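Local atomic coordinates of transcription termination factor FttA (Pyrococcus horikoshii, PDB entry 3AF6), a protein that probably terminates transcription by cutting nascent RNA at the exit channel of RNA polymerase, as a zinc-dependent ribonuclease. Residues I413-N418 against S544-S549. Numbering follows the deposited sequence.
Sequences IEVIHN and SIIFVS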
# COMPACT_ATOMS: atom_id res chain seq x y z
N ILE A 413 -7.99 -19.34 -19.69
CA ILE A 413 -7.19 -20.30 -20.44
C ILE A 413 -7.87 -20.60 -21.76
O ILE A 413 -7.22 -20.83 -22.78
CB ILE A 413 -7.04 -21.62 -19.67
CG1 ILE A 413 -6.17 -21.40 -18.44
CG2 ILE A 413 -6.45 -22.68 -20.56
CD1 ILE A 413 -4.82 -20.79 -18.76
N GLU A 414 -9.20 -20.60 -21.71
CA GLU A 414 -10.02 -20.87 -22.88
C GLU A 414 -9.78 -19.82 -23.95
O GLU A 414 -9.32 -20.14 -25.04
CB GLU A 414 -11.49 -20.88 -22.45
CG GLU A 414 -12.49 -21.10 -23.55
CD GLU A 414 -13.90 -21.24 -23.00
OE1 GLU A 414 -14.85 -21.32 -23.81
OE2 GLU A 414 -14.06 -21.27 -21.76
N VAL A 415 -10.06 -18.56 -23.62
CA VAL A 415 -9.88 -17.44 -24.54
C VAL A 415 -8.47 -17.40 -25.15
O VAL A 415 -8.31 -17.11 -26.33
CB VAL A 415 -10.18 -16.09 -23.85
CG1 VAL A 415 -9.73 -14.92 -24.73
CG2 VAL A 415 -11.68 -15.98 -23.58
N ILE A 416 -7.46 -17.68 -24.33
CA ILE A 416 -6.08 -17.67 -24.81
C ILE A 416 -5.89 -18.71 -25.91
O ILE A 416 -5.29 -18.42 -26.95
CB ILE A 416 -5.08 -17.94 -23.66
CG1 ILE A 416 -5.04 -16.73 -22.72
CG2 ILE A 416 -3.70 -18.22 -24.21
CD1 ILE A 416 -4.11 -16.91 -21.54
N HIS A 417 -6.40 -19.92 -25.70
CA HIS A 417 -6.26 -20.98 -26.69
C HIS A 417 -6.95 -20.63 -28.00
O HIS A 417 -6.36 -20.79 -29.07
CB HIS A 417 -6.82 -22.29 -26.13
CG HIS A 417 -5.92 -22.95 -25.14
ND1 HIS A 417 -6.34 -23.96 -24.30
CD2 HIS A 417 -4.61 -22.75 -24.85
CE1 HIS A 417 -5.34 -24.34 -23.53
NE2 HIS A 417 -4.27 -23.62 -23.85
N ASN A 418 -8.18 -20.15 -27.92
CA ASN A 418 -8.94 -19.78 -29.10
C ASN A 418 -8.35 -18.55 -29.78
O ASN A 418 -8.79 -18.15 -30.87
CB ASN A 418 -10.40 -19.48 -28.73
CG ASN A 418 -11.14 -20.72 -28.28
OD1 ASN A 418 -10.74 -21.38 -27.32
ND2 ASN A 418 -12.23 -21.04 -28.97
N SER A 544 -6.90 -10.54 -28.94
CA SER A 544 -7.94 -10.47 -27.93
C SER A 544 -7.55 -9.56 -26.77
O SER A 544 -6.37 -9.44 -26.43
CB SER A 544 -8.26 -11.87 -27.38
OG SER A 544 -9.23 -12.52 -28.19
N ILE A 545 -8.55 -8.92 -26.18
CA ILE A 545 -8.31 -8.07 -25.02
C ILE A 545 -9.20 -8.60 -23.89
O ILE A 545 -10.38 -8.88 -24.10
CB ILE A 545 -8.61 -6.58 -25.33
CG1 ILE A 545 -8.07 -5.71 -24.20
CG2 ILE A 545 -10.11 -6.37 -25.54
CD1 ILE A 545 -8.18 -4.22 -24.46
N ILE A 546 -8.62 -8.77 -22.71
CA ILE A 546 -9.35 -9.29 -21.57
C ILE A 546 -9.28 -8.35 -20.37
O ILE A 546 -8.20 -8.08 -19.84
CB ILE A 546 -8.78 -10.67 -21.13
CG1 ILE A 546 -8.85 -11.67 -22.28
CG2 ILE A 546 -9.56 -11.20 -19.94
CD1 ILE A 546 -8.15 -12.98 -21.99
N PHE A 547 -10.42 -7.84 -19.94
CA PHE A 547 -10.44 -6.96 -18.77
C PHE A 547 -10.60 -7.85 -17.55
O PHE A 547 -11.51 -8.69 -17.49
CB PHE A 547 -11.60 -5.95 -18.87
CG PHE A 547 -11.41 -4.94 -19.97
CD1 PHE A 547 -10.41 -3.97 -19.88
CD2 PHE A 547 -12.17 -5.01 -21.14
CE1 PHE A 547 -10.17 -3.08 -20.93
CE2 PHE A 547 -11.94 -4.13 -22.19
CZ PHE A 547 -10.93 -3.16 -22.09
N VAL A 548 -9.70 -7.68 -16.58
CA VAL A 548 -9.72 -8.47 -15.36
C VAL A 548 -9.80 -7.56 -14.15
O VAL A 548 -9.43 -7.95 -13.04
CB VAL A 548 -8.46 -9.34 -15.25
CG1 VAL A 548 -8.36 -10.29 -16.43
CG2 VAL A 548 -7.23 -8.45 -15.17
N SER A 549 -10.27 -6.35 -14.37
CA SER A 549 -10.40 -5.39 -13.29
C SER A 549 -11.55 -4.44 -13.58
O SER A 549 -12.00 -4.31 -14.72
CB SER A 549 -9.11 -4.60 -13.10
OG SER A 549 -8.79 -3.85 -14.26
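Val415 turns CG1 anti to its own backbone nitrogen (chi1 169°), and Ile546 sets CG1 anti to its carbonyl carbon (chi1 -58°) with the rest of the chain extended (chi2 173°). With these torsions the two side chains reach toward each other and meet tip to tip. The contact is a helix-on-sheet packing in the beta-CASP region, away from the two zinc ions, where helix 405-420 lies against a six-stranded parallel sheet. Residues 544-547 form one of its inner strands, between strands 425-429 and 584-587. Val415 and Ile546 meet through apolar groups alone. Val415 CG1 rests on Ile546 CD1 at 3.7 Å, and the same methyl stands 4.2 Å from Ile546 CG1. No hydrogen bond joins the two segments. The CB atoms of Ser544 and Ile546 point toward the helix and that of Ile545, between them, away from it. The patch is small, 117 Å² counted over both sides, but the three residues that touch are all buried. Val426 and Ile588 also pack on Ile546, and His586 packs on Val415. Ser544 OG hydrogen-bonds to Thr419 OG1, near the end of the same helix; a weak hydrogen bond links it to Arg422 NH2. Thr419 OG1 is also hydrogen-bonded to Val415 O. At the Ser544 end, Val415 CG1 comes within 4.2 Å of Ser544 OG.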